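PDB 1WU2: molybdopterin biosynthesis moeA protein from Pyrococcus horikoshii, which probably takes part in the last steps of molybdenum cofactor synthesis, helping to insert molybdate into molybdopterin, as its MoeA relatives do. Local coordinates for residues Y299-F304 with S363-L369; L332-S338 with S382-G388; Y343-Y349 with S372-I378. All coordinates share one frame. Numbering follows the deposited sequence.

Interaction 1: residues Y299-F304 with S363-L369; sequences YPVSVF and SGILSSL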
loop_
_atom_site.group_PDB
_atom_site.type_symbol
_atom_site.label_atom_id
_atom_site.label_comp_id
_atom_site.label_asym_id
_atom_site.label_seq_id
_atom_site.Cartn_x
_atom_site.Cartn_y
_atom_site.Cartn_z
ATOM N N TYR A 299 13.637 20.796 4.575
ATOM C CA TYR A 299 12.233 21.196 4.641
ATOM C C TYR A 299 11.341 20.022 4.222
ATOM O O TYR A 299 11.570 19.427 3.174
ATOM C CB TYR A 299 11.993 22.450 3.793
ATOM C CG TYR A 299 12.450 23.710 4.510
ATOM C CD1 TYR A 299 13.387 24.569 3.935
ATOM C CD2 TYR A 299 11.973 24.020 5.788
ATOM C CE1 TYR A 299 13.823 25.715 4.608
ATOM C CE2 TYR A 299 12.399 25.155 6.463
ATOM C CZ TYR A 299 13.322 25.997 5.871
ATOM O OH TYR A 299 13.737 27.119 6.549
ATOM N N PRO A 300 10.351 19.676 5.051
ATOM C CA PRO A 300 9.559 18.449 4.870
ATOM C C PRO A 300 9.039 18.186 3.458
ATOM O O PRO A 300 9.174 17.066 2.973
ATOM C CB PRO A 300 8.385 18.652 5.833
ATOM C CG PRO A 300 8.924 19.508 6.903
ATOM C CD PRO A 300 9.909 20.426 6.244
ATOM N N VAL A 301 8.465 19.191 2.808
ATOM C CA VAL A 301 7.928 19.010 1.459
ATOM C C VAL A 301 9.044 18.610 0.494
ATOM O O VAL A 301 8.869 17.723 -0.337
ATOM C CB VAL A 301 7.218 20.284 0.940
ATOM C CG1 VAL A 301 6.757 20.097 -0.504
ATOM C CG2 VAL A 301 6.034 20.643 1.837
ATOM N N SER A 302 10.187 19.272 0.624
ATOM C CA SER A 302 11.353 19.000 -0.217
ATOM C C SER A 302 12.026 17.643 0.053
ATOM O O SER A 302 12.527 17.011 -0.872
ATOM C CB SER A 302 12.365 20.135 -0.056
ATOM O OG SER A 302 13.492 19.948 -0.890
ATOM N N VAL A 303 12.045 17.203 1.309
ATOM C CA VAL A 303 12.579 15.884 1.663
ATOM C C VAL A 303 11.704 14.768 1.091
ATOM O O VAL A 303 12.215 13.733 0.675
ATOM C CB VAL A 303 12.690 15.706 3.203
ATOM C CG1 VAL A 303 12.949 14.244 3.583
ATOM C CG2 VAL A 303 13.782 16.588 3.755
ATOM N N PHE A 304 10.391 14.988 1.082
ATOM C CA PHE A 304 9.422 14.004 0.599
ATOM C C PHE A 304 9.603 13.748 -0.893
ATOM O O PHE A 304 9.615 12.603 -1.333
ATOM C CB PHE A 304 8.001 14.499 0.878
ATOM C CG PHE A 304 6.919 13.514 0.512
ATOM C CD1 PHE A 304 6.530 12.524 1.406
ATOM C CD2 PHE A 304 6.265 13.602 -0.712
ATOM C CE1 PHE A 304 5.524 11.625 1.080
ATOM C CE2 PHE A 304 5.260 12.709 -1.046
ATOM C CZ PHE A 304 4.887 11.717 -0.149
ATOM N N SER A 363 8.028 27.138 2.818
ATOM C CA SER A 363 8.905 27.213 3.987
ATOM C C SER A 363 9.028 25.832 4.614
ATOM O O SER A 363 9.254 25.703 5.825
ATOM C CB SER A 363 8.350 28.208 5.009
ATOM O OG SER A 363 9.060 28.142 6.238
ATOM N N GLY A 364 8.900 24.797 3.785
ATOM C CA GLY A 364 8.694 23.451 4.279
ATOM C C GLY A 364 7.378 23.396 5.020
ATOM O O GLY A 364 7.346 23.090 6.215
ATOM N N ILE A 365 6.294 23.714 4.317
ATOM C CA ILE A 365 4.973 23.732 4.945
ATOM C C ILE A 365 4.212 22.423 4.696
ATOM O O ILE A 365 3.570 22.209 3.661
ATOM C CB ILE A 365 4.171 25.017 4.607
ATOM C CG1 ILE A 365 4.001 25.244 3.101
ATOM C CG2 ILE A 365 4.869 26.223 5.235
ATOM C CD1 ILE A 365 3.372 26.596 2.794
ATOM N N LEU A 366 4.316 21.575 5.717
ATOM C CA LEU A 366 3.906 20.177 5.733
ATOM C C LEU A 366 2.453 19.846 5.349
ATOM O O LEU A 366 2.171 18.714 4.962
ATOM C CB LEU A 366 4.196 19.641 7.149
ATOM C CG LEU A 366 4.431 18.158 7.439
ATOM C CD1 LEU A 366 3.176 17.580 8.045
ATOM C CD2 LEU A 366 4.873 17.352 6.230
ATOM N N SER A 367 1.539 20.809 5.453
ATOM C CA SER A 367 0.108 20.530 5.252
ATOM C C SER A 367 -0.271 20.114 3.825
ATOM O O SER A 367 -1.274 19.431 3.636
ATOM C CB SER A 367 -0.756 21.722 5.675
ATOM O OG SER A 367 -0.462 22.871 4.899
ATOM N N SER A 368 0.512 20.533 2.832
ATOM C CA SER A 368 0.283 20.131 1.442
ATOM C C SER A 368 0.574 18.640 1.233
ATOM O O SER A 368 -0.078 17.981 0.421
ATOM C CB SER A 368 1.122 20.983 0.486
ATOM O OG SER A 368 2.509 20.782 0.697
ATOM N N LEU A 369 1.561 18.122 1.966
ATOM C CA LEU A 369 1.816 16.680 2.046
ATOM C C LEU A 369 0.630 15.905 2.635
ATOM O O LEU A 369 0.337 14.788 2.201
ATOM C CB LEU A 369 3.063 16.402 2.897
ATOM C CG LEU A 369 4.369 16.046 2.189
ATOM C CD1 LEU A 369 4.633 16.939 0.988
ATOM C CD2 LEU A 369 5.515 16.131 3.190
HETATM O O HOH W 1 11.387 29.360 5.803
#
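The start of helix 300-319 presses into a bent run of chain, residues 363-369, that leads into the short helix 367-371. Tyr299, the N-cap residue, and Pro300 in the first turn form the leading bump, and the hollow that takes them is Gly364. Its CA lies 3.5 Å from Tyr299 CB, and a side chain here would collide with the Tyr299 ring and with Pro300 CD; the positive phi of Gly364 also favours glycine. The Tyr299 ring lies along the backbone of Ser363, with Tyr299 CD2 3.2 Å from Ser363 O, and at its far end a water lies 2.7 Å from Ser363 OG and makes a weak link of 3.3 Å to Tyr299 OH.

Next in the same turn, Val301 pushes CG2 into the bend between Ile365 and Ser368, 3.4 Å from Ile365 O and 3.7 Å from Ser368 OG. The largest knob from the other side is Leu369: CD2 reaches 3.8 Å from both Pro300 O and Phe304 CB, CD1 sits 4.1 Å from Val301 CG2, and CG lies over the Phe304 ring in a CH-pi contact, 4.3 Å from the centroid. Leu366 CD2 adds 3.8 Å packing on Pro300 CB.

The second subunit reaches the same place: Asp147 of that subunit bonds Ser367 OG, and its Gln164 bonds Leu369 O. This is a junction of the probable molybdopterin-binding domain with domain IV, beside the dimer partner. No direct hydrogen bond joins the two segments, so their fit rests on van der Waals packing and close steric match, with a water bridge only at the tyrosine end.

Interaction 2: residues L332-S338 with S382-G388; sequences LQDDIPS and SEGYRRG
Build two antiparallel segments, 332-338 and 382-388, as a short two-stranded ladder on the surface of domain IV. Both are mostly extended, but Gln333 (phi -76°, psi -37°) kinks the first, and Glu383 (-86°, -7°) and Gly388 (105°, -32°) break the second. Ile336 faces Tyr385 as a hydrogen-bonded pair (CA-CA 5.4 Å), and Pro337 faces Gly384 as a non-hydrogen-bonded pair (CA-CA 4.6 Å). Pro337 has no NH to give, and its place asks for none across this ladder.

Ile336 N donates to Tyr385 O at 3.0 Å, and Tyr385 N returns to Ile336 O at 3.3 Å. Two residues on, past the Pro337-Gly384 pair, Ser338 N reaches Glu383 O at 2.9 Å. At the other end Gly388 N donates to Leu332 O at 3.0 Å. Between them a side chain completes the ladder: Asp335, chi1 m, swings its carboxylate over so that OD2 accepts from Arg387 N at 3.0 Å, with a long salt bridge of 3.8 Å from the same OD2 to Arg387 NH1. Ser382 OG takes Gly384 N at 3.2 Å, an ST turn, while Ser338 OG gives only a weak bond to Ile336 O. Asp334 turns away to pair with Lys359.

Gly384 (phi 132°, psi 171°) must be glycine, since a CB would strike Ile336 O. Set Leu332 at t,p so that CD2 lies 3.7 Å from Tyr385 CB. Ile336 and Tyr385, both chi1 m, share one face and turn toward strand 374-378, where both touch Ile378.

Backbone amides and carbonyls supply most of the polar links, so the pairing depends chiefly on main-chain geometry, with the charged Asp335-Arg387 pair as a surface supplement.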
loop_
_atom_site.group_PDB
_atom_site.type_symbol
_atom_site.label_atom_id
_atom_site.label_comp_id
_atom_site.label_asym_id
_atom_site.label_seq_id
_atom_site.Cartn_x
_atom_site.Cartn_y
_atom_site.Cartn_z
ATOM N N LEU A 332 -6.854 15.657 -15.511
ATOM C CA LEU A 332 -6.300 16.728 -14.695
ATOM C C LEU A 332 -7.333 17.836 -14.477
ATOM O O LEU A 332 -7.913 18.339 -15.431
ATOM C CB LEU A 332 -5.049 17.287 -15.372
ATOM C CG LEU A 332 -4.058 18.092 -14.534
ATOM C CD1 LEU A 332 -3.503 17.280 -13.381
ATOM C CD2 LEU A 332 -2.934 18.582 -15.440
ATOM N N GLN A 333 -7.553 18.208 -13.217
ATOM C CA GLN A 333 -8.568 19.199 -12.861
ATOM C C GLN A 333 -8.144 20.631 -13.184
ATOM O O GLN A 333 -8.976 21.445 -13.584
ATOM C CB GLN A 333 -8.915 19.107 -11.370
ATOM C CG GLN A 333 -10.171 19.888 -10.980
ATOM C CD GLN A 333 -10.544 19.721 -9.517
ATOM O OE1 GLN A 333 -10.591 18.604 -9.005
ATOM N NE2 GLN A 333 -10.814 20.833 -8.844
ATOM N N ASP A 334 -6.862 20.931 -12.987
ATOM C CA ASP A 334 -6.349 22.297 -13.105
ATOM C C ASP A 334 -5.132 22.373 -14.019
ATOM O O ASP A 334 -4.485 21.365 -14.291
ATOM C CB ASP A 334 -5.969 22.841 -11.722
ATOM C CG ASP A 334 -6.989 22.487 -10.648
ATOM O OD1 ASP A 334 -8.142 22.960 -10.738
ATOM O OD2 ASP A 334 -6.723 21.741 -9.681
ATOM N N ASP A 335 -4.826 23.582 -14.481
ATOM C CA ASP A 335 -3.622 23.830 -15.268
ATOM C C ASP A 335 -2.404 23.783 -14.347
ATOM O O ASP A 335 -2.452 24.294 -13.225
ATOM C CB ASP A 335 -3.680 25.206 -15.949
ATOM C CG ASP A 335 -4.870 25.360 -16.888
ATOM O OD1 ASP A 335 -5.443 26.470 -16.951
ATOM O OD2 ASP A 335 -5.305 24.439 -17.601
ATOM N N ILE A 336 -1.326 23.163 -14.819
ATOM C CA ILE A 336 -0.038 23.189 -14.131
ATOM C C ILE A 336 1.003 23.833 -15.043
ATOM O O ILE A 336 1.620 23.141 -15.851
ATOM C CB ILE A 336 0.440 21.764 -13.738
ATOM C CG1 ILE A 336 -0.687 20.959 -13.094
ATOM C CG2 ILE A 336 1.627 21.855 -12.770
ATOM C CD1 ILE A 336 -0.386 19.479 -12.978
ATOM N N PRO A 337 1.204 25.145 -14.933
ATOM C CA PRO A 337 2.325 25.784 -15.629
ATOM C C PRO A 337 3.649 25.284 -15.055
ATOM O O PRO A 337 3.737 25.029 -13.855
ATOM C CB PRO A 337 2.116 27.281 -15.365
ATOM C CG PRO A 337 1.206 27.365 -14.196
ATOM C CD PRO A 337 0.398 26.114 -14.167
ATOM N N SER A 338 4.653 25.129 -15.909
ATOM C CA SER A 338 5.906 24.487 -15.522
ATOM C C SER A 338 7.119 25.172 -16.139
ATOM O O SER A 338 7.105 25.573 -17.304
ATOM C CB SER A 338 5.901 23.013 -15.935
ATOM O OG SER A 338 4.758 22.341 -15.434
ATOM N N SER A 382 8.924 20.122 -20.859
ATOM C CA SER A 382 7.491 20.397 -20.878
ATOM C C SER A 382 7.197 21.739 -20.207
ATOM O O SER A 382 7.707 22.020 -19.117
ATOM C CB SER A 382 6.737 19.276 -20.163
ATOM O OG SER A 382 5.429 19.676 -19.810
ATOM N N GLU A 383 6.378 22.558 -20.864
ATOM C CA GLU A 383 5.961 23.852 -20.320
ATOM C C GLU A 383 4.736 23.730 -19.412
ATOM O O GLU A 383 4.330 24.712 -18.795
ATOM C CB GLU A 383 5.644 24.838 -21.447
ATOM C CG GLU A 383 6.772 25.044 -22.450
ATOM C CD GLU A 383 6.416 24.577 -23.850
ATOM O OE1 GLU A 383 5.348 24.978 -24.365
ATOM O OE2 GLU A 383 7.211 23.810 -24.437
ATOM N N GLY A 384 4.136 22.541 -19.356
ATOM C CA GLY A 384 3.009 22.283 -18.475
ATOM C C GLY A 384 1.843 21.585 -19.149
ATOM O O GLY A 384 1.823 21.421 -20.372
ATOM N N TYR A 385 0.870 21.175 -18.337
ATOM C CA TYR A 385 -0.335 20.498 -18.814
ATOM C C TYR A 385 -1.584 21.337 -18.566
ATOM O O TYR A 385 -1.656 22.086 -17.597
ATOM C CB TYR A 385 -0.499 19.148 -18.113
ATOM C CG TYR A 385 0.711 18.241 -18.191
ATOM C CD1 TYR A 385 1.444 18.115 -19.372
ATOM C CD2 TYR A 385 1.120 17.503 -17.084
ATOM C CE1 TYR A 385 2.554 17.280 -19.445
ATOM C CE2 TYR A 385 2.226 16.665 -17.149
ATOM C CZ TYR A 385 2.939 16.558 -18.332
ATOM O OH TYR A 385 4.036 15.733 -18.402
ATOM N N ARG A 386 -2.568 21.196 -19.449
ATOM C CA ARG A 386 -3.857 21.862 -19.305
ATOM C C ARG A 386 -4.843 20.951 -18.588
ATOM O O ARG A 386 -4.662 19.736 -18.547
ATOM C CB ARG A 386 -4.435 22.214 -20.676
ATOM C CG ARG A 386 -3.500 22.994 -21.588
ATOM C CD ARG A 386 -3.027 22.245 -22.832
ATOM N NE ARG A 386 -3.411 22.927 -24.071
ATOM C CZ ARG A 386 -4.638 22.931 -24.597
ATOM N NH1 ARG A 386 -5.643 22.292 -24.003
ATOM N NH2 ARG A 386 -4.865 23.586 -25.733
ATOM N N ARG A 387 -5.888 21.549 -18.030
ATOM C CA ARG A 387 -6.997 20.794 -17.466
ATOM C C ARG A 387 -7.732 20.092 -18.606
ATOM O O ARG A 387 -7.945 20.682 -19.664
ATOM C CB ARG A 387 -7.945 21.712 -16.684
ATOM C CG ARG A 387 -8.650 22.779 -17.520
ATOM C CD ARG A 387 -9.076 24.007 -16.724
ATOM N NE ARG A 387 -10.088 24.801 -17.422
ATOM C CZ ARG A 387 -9.857 25.610 -18.457
ATOM N NH1 ARG A 387 -8.633 25.761 -18.957
ATOM N NH2 ARG A 387 -10.868 26.280 -19.001
ATOM N N GLY A 388 -8.091 18.828 -18.393
ATOM C CA GLY A 388 -8.676 17.998 -19.432
ATOM C C GLY A 388 -7.695 16.972 -19.976
ATOM O O GLY A 388 -8.103 15.887 -20.384
#

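Interaction 3: residues Y343-Y349 with S372-I378; sequences YEFIKIY and SNAYLEI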
loop_
_atom_site.group_PDB
_atom_site.type_symbol
_atom_site.label_atom_id
_atom_site.label_comp_id
_atom_site.label_asym_id
_atom_site.label_seq_id
_atom_site.Cartn_x
_atom_site.Cartn_y
_atom_site.Cartn_z
ATOM N N TYR A 343 12.433 19.672 -13.372
ATOM C CA TYR A 343 11.626 18.465 -13.264
ATOM C C TYR A 343 10.667 18.629 -12.088
ATOM O O TYR A 343 11.082 18.585 -10.934
ATOM C CB TYR A 343 12.540 17.256 -13.057
ATOM C CG TYR A 343 11.889 15.918 -13.290
ATOM C CD1 TYR A 343 11.247 15.245 -12.254
ATOM C CD2 TYR A 343 11.931 15.313 -14.541
ATOM C CE1 TYR A 343 10.652 14.013 -12.466
ATOM C CE2 TYR A 343 11.341 14.080 -14.764
ATOM C CZ TYR A 343 10.704 13.435 -13.722
ATOM O OH TYR A 343 10.117 12.209 -13.934
ATOM N N GLU A 344 9.385 18.819 -12.391
ATOM C CA GLU A 344 8.387 19.178 -11.384
ATOM C C GLU A 344 7.868 17.960 -10.624
ATOM O O GLU A 344 7.365 17.014 -11.222
ATOM C CB GLU A 344 7.180 19.895 -12.018
ATOM C CG GLU A 344 7.476 20.848 -13.168
ATOM C CD GLU A 344 8.274 22.065 -12.753
ATOM O OE1 GLU A 344 8.383 22.329 -11.536
ATOM O OE2 GLU A 344 8.793 22.758 -13.653
ATOM N N PHE A 345 7.985 18.003 -9.302
ATOM C CA PHE A 345 7.296 17.072 -8.418
ATOM C C PHE A 345 6.037 17.789 -7.945
ATOM O O PHE A 345 6.109 18.730 -7.153
ATOM C CB PHE A 345 8.200 16.696 -7.241
ATOM C CG PHE A 345 7.625 15.646 -6.327
ATOM C CD1 PHE A 345 6.904 16.010 -5.197
ATOM C CD2 PHE A 345 7.835 14.295 -6.578
ATOM C CE1 PHE A 345 6.387 15.044 -4.335
ATOM C CE2 PHE A 345 7.322 13.324 -5.726
ATOM C CZ PHE A 345 6.590 13.700 -4.604
ATOM N N ILE A 346 4.889 17.350 -8.445
ATOM C CA ILE A 346 3.616 18.020 -8.203
ATOM C C ILE A 346 2.728 17.143 -7.347
ATOM O O ILE A 346 2.443 16.008 -7.710
ATOM C CB ILE A 346 2.903 18.322 -9.544
ATOM C CG1 ILE A 346 3.776 19.207 -10.441
ATOM C CG2 ILE A 346 1.538 18.968 -9.297
ATOM C CD1 ILE A 346 4.181 20.536 -9.816
ATOM N N LYS A 347 2.279 17.682 -6.220
ATOM C CA LYS A 347 1.417 16.945 -5.302
ATOM C C LYS A 347 -0.019 16.953 -5.819
ATOM O O LYS A 347 -0.540 17.992 -6.210
ATOM C CB LYS A 347 1.498 17.546 -3.897
ATOM C CG LYS A 347 2.889 17.431 -3.267
ATOM C CD LYS A 347 3.114 18.465 -2.163
ATOM C CE LYS A 347 3.475 19.841 -2.725
ATOM N NZ LYS A 347 4.791 19.856 -3.442
ATOM N N ILE A 348 -0.639 15.774 -5.815
ATOM C CA ILE A 348 -1.968 15.550 -6.375
ATOM C C ILE A 348 -2.871 14.890 -5.340
ATOM O O ILE A 348 -2.433 13.994 -4.636
ATOM C CB ILE A 348 -1.847 14.596 -7.589
ATOM C CG1 ILE A 348 -0.985 15.211 -8.701
ATOM C CG2 ILE A 348 -3.232 14.180 -8.105
ATOM C CD1 ILE A 348 -1.546 16.470 -9.319
ATOM N N TYR A 349 -4.128 15.317 -5.248
ATOM C CA TYR A 349 -5.148 14.508 -4.584
ATOM C C TYR A 349 -6.001 13.835 -5.645
ATOM O O TYR A 349 -6.759 14.495 -6.356
ATOM C CB TYR A 349 -6.037 15.306 -3.628
ATOM C CG TYR A 349 -6.891 14.393 -2.767
ATOM C CD1 TYR A 349 -8.223 14.133 -3.088
ATOM C CD2 TYR A 349 -6.352 13.762 -1.653
ATOM C CE1 TYR A 349 -8.996 13.280 -2.306
ATOM C CE2 TYR A 349 -7.112 12.910 -0.867
ATOM C CZ TYR A 349 -8.432 12.672 -1.195
ATOM O OH TYR A 349 -9.176 11.824 -0.404
ATOM N N SER A 372 -2.429 15.698 0.119
ATOM C CA SER A 372 -2.134 15.026 -1.147
ATOM C C SER A 372 -2.156 13.503 -1.029
ATOM O O SER A 372 -1.968 12.941 0.048
ATOM C CB SER A 372 -0.780 15.483 -1.699
ATOM O OG SER A 372 0.268 15.224 -0.786
ATOM N N ASN A 373 -2.368 12.866 -2.175
ATOM C CA ASN A 373 -2.609 11.434 -2.311
ATOM C C ASN A 373 -1.587 10.740 -3.202
ATOM O O ASN A 373 -1.535 9.514 -3.267
ATOM C CB ASN A 373 -3.969 11.246 -2.997
ATOM C CG ASN A 373 -4.814 10.215 -2.335
ATOM O OD1 ASN A 373 -4.387 9.565 -1.379
ATOM N ND2 ASN A 373 -6.037 10.054 -2.828
ATOM N N ALA A 374 -0.810 11.534 -3.917
ATOM C CA ALA A 374 -0.108 11.054 -5.092
ATOM C C ALA A 374 0.827 12.134 -5.591
ATOM O O ALA A 374 0.886 13.221 -5.022
ATOM C CB ALA A 374 -1.119 10.690 -6.188
ATOM N N TYR A 375 1.563 11.834 -6.652
ATOM C CA TYR A 375 2.347 12.853 -7.321
ATOM C C TYR A 375 2.418 12.655 -8.825
ATOM O O TYR A 375 2.271 11.551 -9.339
ATOM C CB TYR A 375 3.747 12.970 -6.706
ATOM C CG TYR A 375 4.637 11.751 -6.819
ATOM C CD1 TYR A 375 5.549 11.624 -7.867
ATOM C CD2 TYR A 375 4.606 10.751 -5.855
ATOM C CE1 TYR A 375 6.393 10.523 -7.958
ATOM C CE2 TYR A 375 5.445 9.642 -5.937
ATOM C CZ TYR A 375 6.336 9.536 -6.990
ATOM O OH TYR A 375 7.165 8.444 -7.079
ATOM N N LEU A 376 2.630 13.767 -9.512
ATOM C CA LEU A 376 2.787 13.813 -10.949
ATOM C C LEU A 376 4.182 14.342 -11.244
ATOM O O LEU A 376 4.649 15.268 -10.591
ATOM C CB LEU A 376 1.728 14.745 -11.546
ATOM C CG LEU A 376 1.952 15.248 -12.972
ATOM C CD1 LEU A 376 1.857 14.103 -13.954
ATOM C CD2 LEU A 376 0.943 16.326 -13.302
ATOM N N GLU A 377 4.841 13.761 -12.235
ATOM C CA GLU A 377 6.157 14.215 -12.652
ATOM C C GLU A 377 6.058 14.859 -14.030
ATOM O O GLU A 377 5.527 14.259 -14.963
ATOM C CB GLU A 377 7.136 13.049 -12.678
ATOM C CG GLU A 377 7.467 12.502 -11.297
ATOM C CD GLU A 377 8.035 11.101 -11.354
ATOM O OE1 GLU A 377 9.240 10.952 -11.658
ATOM O OE2 GLU A 377 7.272 10.145 -11.108
ATOM N N ILE A 378 6.561 16.085 -14.137
ATOM C CA ILE A 378 6.595 16.822 -15.393
ATOM C C ILE A 378 8.058 16.983 -15.805
ATOM O O ILE A 378 8.810 17.675 -15.122
ATOM C CB ILE A 378 5.922 18.201 -15.224
ATOM C CG1 ILE A 378 4.512 18.036 -14.640
ATOM C CG2 ILE A 378 5.875 18.942 -16.562
ATOM C CD1 ILE A 378 3.839 19.338 -14.244
HETATM O O HOH W 2 -7.309 9.159 -0.627
#
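Phe345 lays its ring against that of Tyr375 in an offset stack, centroids 4.6 Å apart and planes at 28°, with Phe345 CE2 only 3.3 Å from Tyr375 CD1. Tyr375 CB also sits over the Phe345 face, 4.0 Å from the centroid. The two residues are diagonal neighbours on one face of a strand pair, the face that helix 300-319 covers: Ala305 meets Phe345, and Lys312 bonds Tyr375 OH. Next along, Tyr343 bends its ring over the neighbouring strand and gives a 2.7 Å hydrogen bond from OH to Glu377 OE1.

Behind these rings the backbones run antiparallel. Glu344 pairs with Ile378 (Glu344 N to Ile378 O 3.0 Å, Ile378 N to Glu344 O 3.2 Å), and Ile346 with Leu376 (Ile346 N to Leu376 O 3.0 Å, Leu376 N to Ile346 O 2.9 Å). The opposite face is largely aliphatic, apart from Glu344: Ile346 CG1 lies 3.8 Å from Ile378 CD1, Ile348 CG1 4.0 Å from Leu376 CB, and Ile348 CB 4.2 Å from Ala374 CB.

At the far end the register slips. Ile348 N still reaches Ala374 O at 3.1 Å, but Ile348 O takes Asn373 N at 2.7 Å, so Asn373 and Ala374 both face Ile348. The Asn373 amide lies over the Tyr349 ring, and its ND2, which also bonds Tyr350 O, gives a hydrogen to a water (2.7 Å) that stands 3.3 Å from Tyr349 OH.

Strand 354-357 flanks the pair beside 343-351, and strand 390-395 beside 374-378; the pair itself is an antiparallel ladder ended by a classic beta bulge, at the heart of the beta-structured domain IV of MoeA.

Overall arrangement
Interactions 1 and 3 are buried, whereas interaction 2 lies at the surface. Lys347 and Phe345 of the strand pair in interaction 3 touch Val301, Ser368, Leu369 and Phe304 of interaction 1, and helix 367-371 runs straight on into strand 374-378. The other face of that pair meets interaction 2, where Ile336 packs on Leu376 and Ile378. Interactions 1 and 2 do not touch; their nearest atoms are about 13 Å apart. Chemistry follows position: steric packing between two domains in 299-304 with 363-369, a longer ladder, bulged at one end, with ring stacking in the middle contact, and a short ladder with charged groups at the periphery. The second subunit reaches interactions 1 and 3 but not 2.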